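Local coordinates for PKS_KS domain-containing protein (Photorhabdus luminescens subsp. laumondii, PDB 6SMO) that probably acts as a ketosynthase subunit of the beta-ketoacyl-ACP synthase family, extending acyl chains by condensation, and holds a polyketide-like ligand, at residues I118-T129 and Y178-S188. Sequence-based numbering, arbitrary orientation.
Sequences IDGRRFGVAIAT and YGASMSVSNIS
The Phe123 ring turns its CD2-CE2 edge to residues 178-180: the carbonyl oxygens of Tyr178 and Gly179 lie near the ring plane, while Ala180 meets it obliquely, CB 3.6 Å from Phe123 CD2. With CG anti to the backbone N (chi1 170°), the ring swings out beside its own carbonyl carbon and reaches residues 178-180, where Tyr178 CB also touches CE2. Two residues along the strand, Val125 CG2 packs 3.7 Å from Ala180 CB. The flat amide of Asn186 gives its ND2 to Ile127 O (3.1 Å), in the carbonyl plane and on a lone pair, its aliphatic neighbour being Thr129 CG2. Gly120 O is gripped from opposite faces of its plane by Phe123 N and Ser181 N, the latter at 2.9 Å. Met182 N reaches Phe123 O at 3.1 Å from above the carbonyl plane; farther on the backbone bonds are weak. Helix 169-178 covers Val125 and Val184, whereas the partner ketosynthase-like chain binds Ser183 OG through its Asp249. The short, weakly bonded strand 184-185 runs parallel to strand 123-128, outermost in the mixed sheet within this chain, beside the subunit interface, an arrangement characteristic of the N-terminal half of the thiolase fold.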
loop_
_atom_site.group_PDB
_atom_site.type_symbol
_atom_site.label_atom_id
_atom_site.label_comp_id
_atom_site.label_asym_id
_atom_site.label_seq_id
_atom_site.Cartn_x
_atom_site.Cartn_y
_atom_site.Cartn_z
ATOM N N ILE B 118 14.375 0.815 26.189
ATOM C CA ILE B 118 13.089 0.701 25.436
ATOM C C ILE B 118 11.922 0.676 26.432
ATOM O O ILE B 118 11.921 -0.200 27.318
ATOM C CB ILE B 118 13.081 -0.547 24.526
ATOM C CG1 ILE B 118 14.269 -0.566 23.560
ATOM C CG2 ILE B 118 11.757 -0.663 23.782
ATOM C CD1 ILE B 118 14.588 -1.937 23.008
ATOM N N ASP B 119 10.971 1.604 26.275
ATOM C CA ASP B 119 9.639 1.586 26.939
ATOM C C ASP B 119 8.610 1.072 25.924
ATOM O O ASP B 119 8.329 1.802 24.952
ATOM C CB ASP B 119 9.265 2.970 27.479
ATOM C CG ASP B 119 7.916 3.024 28.180
ATOM O OD1 ASP B 119 7.480 1.979 28.702
ATOM O OD2 ASP B 119 7.310 4.113 28.195
ATOM N N GLY B 120 8.080 -0.135 26.148
ATOM C CA GLY B 120 7.193 -0.861 25.213
ATOM C C GLY B 120 6.013 -0.022 24.752
ATOM O O GLY B 120 5.724 -0.032 23.539
ATOM N N ARG B 121 5.359 0.684 25.682
ATOM C CA ARG B 121 4.126 1.484 25.440
ATOM C C ARG B 121 4.413 2.640 24.471
ATOM O O ARG B 121 3.469 3.062 23.774
ATOM C CB ARG B 121 3.568 2.026 26.762
ATOM C CG ARG B 121 3.029 0.957 27.702
ATOM C CD ARG B 121 2.651 1.524 29.058
ATOM N NE ARG B 121 2.049 0.525 29.935
ATOM C CZ ARG B 121 2.720 -0.357 30.674
ATOM N NH1 ARG B 121 2.058 -1.215 31.433
ATOM N NH2 ARG B 121 4.043 -0.389 30.656
ATOM N N ARG B 122 5.659 3.131 24.433
ATOM C CA ARG B 122 6.084 4.315 23.636
ATOM C C ARG B 122 6.960 3.881 22.449
ATOM O O ARG B 122 7.618 4.764 21.858
ATOM C CB ARG B 122 6.843 5.300 24.532
ATOM C CG ARG B 122 6.066 5.765 25.757
ATOM C CD ARG B 122 4.980 6.769 25.420
ATOM N NE ARG B 122 5.535 8.054 25.017
ATOM C CZ ARG B 122 4.822 9.103 24.614
ATOM N NH1 ARG B 122 3.502 9.035 24.552
ATOM N NH2 ARG B 122 5.437 10.222 24.272
ATOM N N PHE B 123 6.962 2.587 22.104
ATOM C CA PHE B 123 7.775 1.995 21.007
ATOM C C PHE B 123 6.862 1.215 20.054
ATOM O O PHE B 123 6.228 0.238 20.501
ATOM C CB PHE B 123 8.880 1.103 21.581
ATOM C CG PHE B 123 9.614 0.270 20.560
ATOM C CD1 PHE B 123 10.125 0.846 19.406
ATOM C CD2 PHE B 123 9.804 -1.090 20.756
ATOM C CE1 PHE B 123 10.799 0.081 18.467
ATOM C CE2 PHE B 123 10.483 -1.854 19.817
ATOM C CZ PHE B 123 10.977 -1.269 18.675
ATOM N N GLY B 124 6.808 1.636 18.783
ATOM C CA GLY B 124 5.928 1.064 17.743
ATOM C C GLY B 124 6.689 0.698 16.480
ATOM O O GLY B 124 7.796 1.234 16.278
ATOM N N VAL B 125 6.107 -0.176 15.652
ATOM C CA VAL B 125 6.710 -0.695 14.387
ATOM C C VAL B 125 5.887 -0.177 13.200
ATOM O O VAL B 125 4.669 0.020 13.363
ATOM C CB VAL B 125 6.784 -2.235 14.393
ATOM C CG1 VAL B 125 7.364 -2.789 13.099
ATOM C CG2 VAL B 125 7.570 -2.754 15.586
ATOM N N ALA B 126 6.543 0.035 12.054
ATOM C CA ALA B 126 5.921 0.431 10.768
ATOM C C ALA B 126 6.779 -0.086 9.606
ATOM O O ALA B 126 7.574 0.700 9.056
ATOM C CB ALA B 126 5.750 1.930 10.718
ATOM N N ILE B 127 6.628 -1.371 9.264
ATOM C CA ILE B 127 7.342 -2.045 8.138
ATOM C C ILE B 127 6.359 -2.209 6.975
ATOM O O ILE B 127 5.380 -2.965 7.130
ATOM C CB ILE B 127 7.950 -3.391 8.584
ATOM C CG1 ILE B 127 8.978 -3.195 9.703
ATOM C CG2 ILE B 127 8.545 -4.136 7.397
ATOM C CD1 ILE B 127 9.393 -4.471 10.397
ATOM N N ALA B 128 6.627 -1.525 5.859
ATOM C CA ALA B 128 5.767 -1.475 4.653
ATOM C C ALA B 128 6.206 -2.543 3.645
ATOM O O ALA B 128 7.329 -3.071 3.776
ATOM C CB ALA B 128 5.827 -0.097 4.045
ATOM N N THR B 129 5.338 -2.842 2.676
ATOM C CA THR B 129 5.580 -3.809 1.572
ATOM C C THR B 129 4.574 -3.551 0.448
ATOM O O THR B 129 3.459 -3.088 0.753
ATOM C CB THR B 129 5.487 -5.257 2.073
ATOM O OG1 THR B 129 6.068 -6.104 1.081
ATOM C CG2 THR B 129 4.069 -5.699 2.361
ATOM N N TYR B 178 11.181 -7.427 19.894
ATOM C CA TYR B 178 11.747 -6.286 20.666
ATOM C C TYR B 178 10.690 -5.662 21.590
ATOM O O TYR B 178 11.008 -4.647 22.242
ATOM C CB TYR B 178 12.344 -5.250 19.709
ATOM C CG TYR B 178 13.302 -5.832 18.701
ATOM C CD1 TYR B 178 14.521 -6.362 19.097
ATOM C CD2 TYR B 178 12.987 -5.873 17.353
ATOM C CE1 TYR B 178 15.404 -6.909 18.180
ATOM C CE2 TYR B 178 13.858 -6.416 16.423
ATOM C CZ TYR B 178 15.071 -6.936 16.837
ATOM O OH TYR B 178 15.928 -7.474 15.922
ATOM N N GLY B 179 9.488 -6.247 21.654
ATOM C CA GLY B 179 8.427 -5.874 22.612
ATOM C C GLY B 179 7.854 -4.492 22.340
ATOM O O GLY B 179 7.808 -3.680 23.284
ATOM N N ALA B 180 7.423 -4.238 21.101
ATOM C CA ALA B 180 6.751 -2.990 20.668
ATOM C C ALA B 180 5.253 -3.084 20.981
ATOM O O ALA B 180 4.588 -3.962 20.396
ATOM C CB ALA B 180 6.991 -2.759 19.197
ATOM N N SER B 181 4.750 -2.221 21.872
ATOM C CA SER B 181 3.337 -2.198 22.340
ATOM C C SER B 181 2.564 -1.027 21.717
ATOM O O SER B 181 1.321 -1.076 21.749
ATOM C CB SER B 181 3.263 -2.159 23.843
ATOM O OG SER B 181 4.040 -3.200 24.415
ATOM N N MET B 182 3.261 -0.015 21.186
ATOM C CA MET B 182 2.658 1.128 20.446
ATOM C C MET B 182 2.239 0.649 19.048
ATOM O O MET B 182 2.703 -0.431 18.634
ATOM C CB MET B 182 3.659 2.286 20.334
ATOM C CG MET B 182 3.138 3.531 19.627
ATOM S SD MET B 182 1.600 4.174 20.328
ATOM C CE MET B 182 0.969 5.107 18.934
ATOM N N SER B 183 1.374 1.415 18.373
ATOM C CA SER B 183 0.838 1.164 17.005
ATOM C C SER B 183 1.818 0.346 16.157
ATOM O O SER B 183 2.949 0.823 15.930
ATOM C CB SER B 183 0.508 2.465 16.317
ATOM O OG SER B 183 0.204 2.250 14.945
ATOM N N VAL B 184 1.382 -0.834 15.699
ATOM C CA VAL B 184 2.062 -1.663 14.659
ATOM C C VAL B 184 1.201 -1.610 13.391
ATOM O O VAL B 184 0.021 -2.004 13.467
ATOM C CB VAL B 184 2.285 -3.111 15.140
ATOM C CG1 VAL B 184 2.871 -3.994 14.048
ATOM C CG2 VAL B 184 3.159 -3.158 16.384
ATOM N N SER B 185 1.765 -1.131 12.277
ATOM C CA SER B 185 1.044 -0.889 10.999
ATOM C C SER B 185 1.814 -1.495 9.823
ATOM O O SER B 185 3.045 -1.671 9.938
ATOM C CB SER B 185 0.800 0.584 10.788
ATOM O OG SER B 185 2.026 1.295 10.700
ATOM N N ASN B 186 1.082 -1.764 8.742
ATOM C CA ASN B 186 1.632 -2.257 7.457
ATOM C C ASN B 186 1.018 -1.414 6.338
ATOM O O ASN B 186 -0.120 -1.674 5.965
ATOM C CB ASN B 186 1.390 -3.749 7.220
ATOM C CG ASN B 186 1.783 -4.185 5.827
ATOM O OD1 ASN B 186 1.054 -4.909 5.174
ATOM N ND2 ASN B 186 2.931 -3.740 5.359
ATOM N N ILE B 187 1.735 -0.388 5.893
ATOM C CA ILE B 187 1.263 0.463 4.768
ATOM C C ILE B 187 1.664 -0.266 3.487
ATOM O O ILE B 187 2.815 -0.656 3.388
ATOM C CB ILE B 187 1.861 1.876 4.888
ATOM C CG1 ILE B 187 1.327 2.582 6.135
ATOM C CG2 ILE B 187 1.600 2.686 3.636
ATOM C CD1 ILE B 187 1.955 3.913 6.409
ATOM N N SER B 188 0.729 -0.457 2.562
ATOM C CA SER B 188 1.020 -1.215 1.320
ATOM C C SER B 188 0.777 -0.364 0.073
ATOM O O SER B 188 0.324 -0.920 -0.920
ATOM C CB SER B 188 0.251 -2.494 1.280
ATOM O OG SER B 188 -1.129 -2.251 1.450
#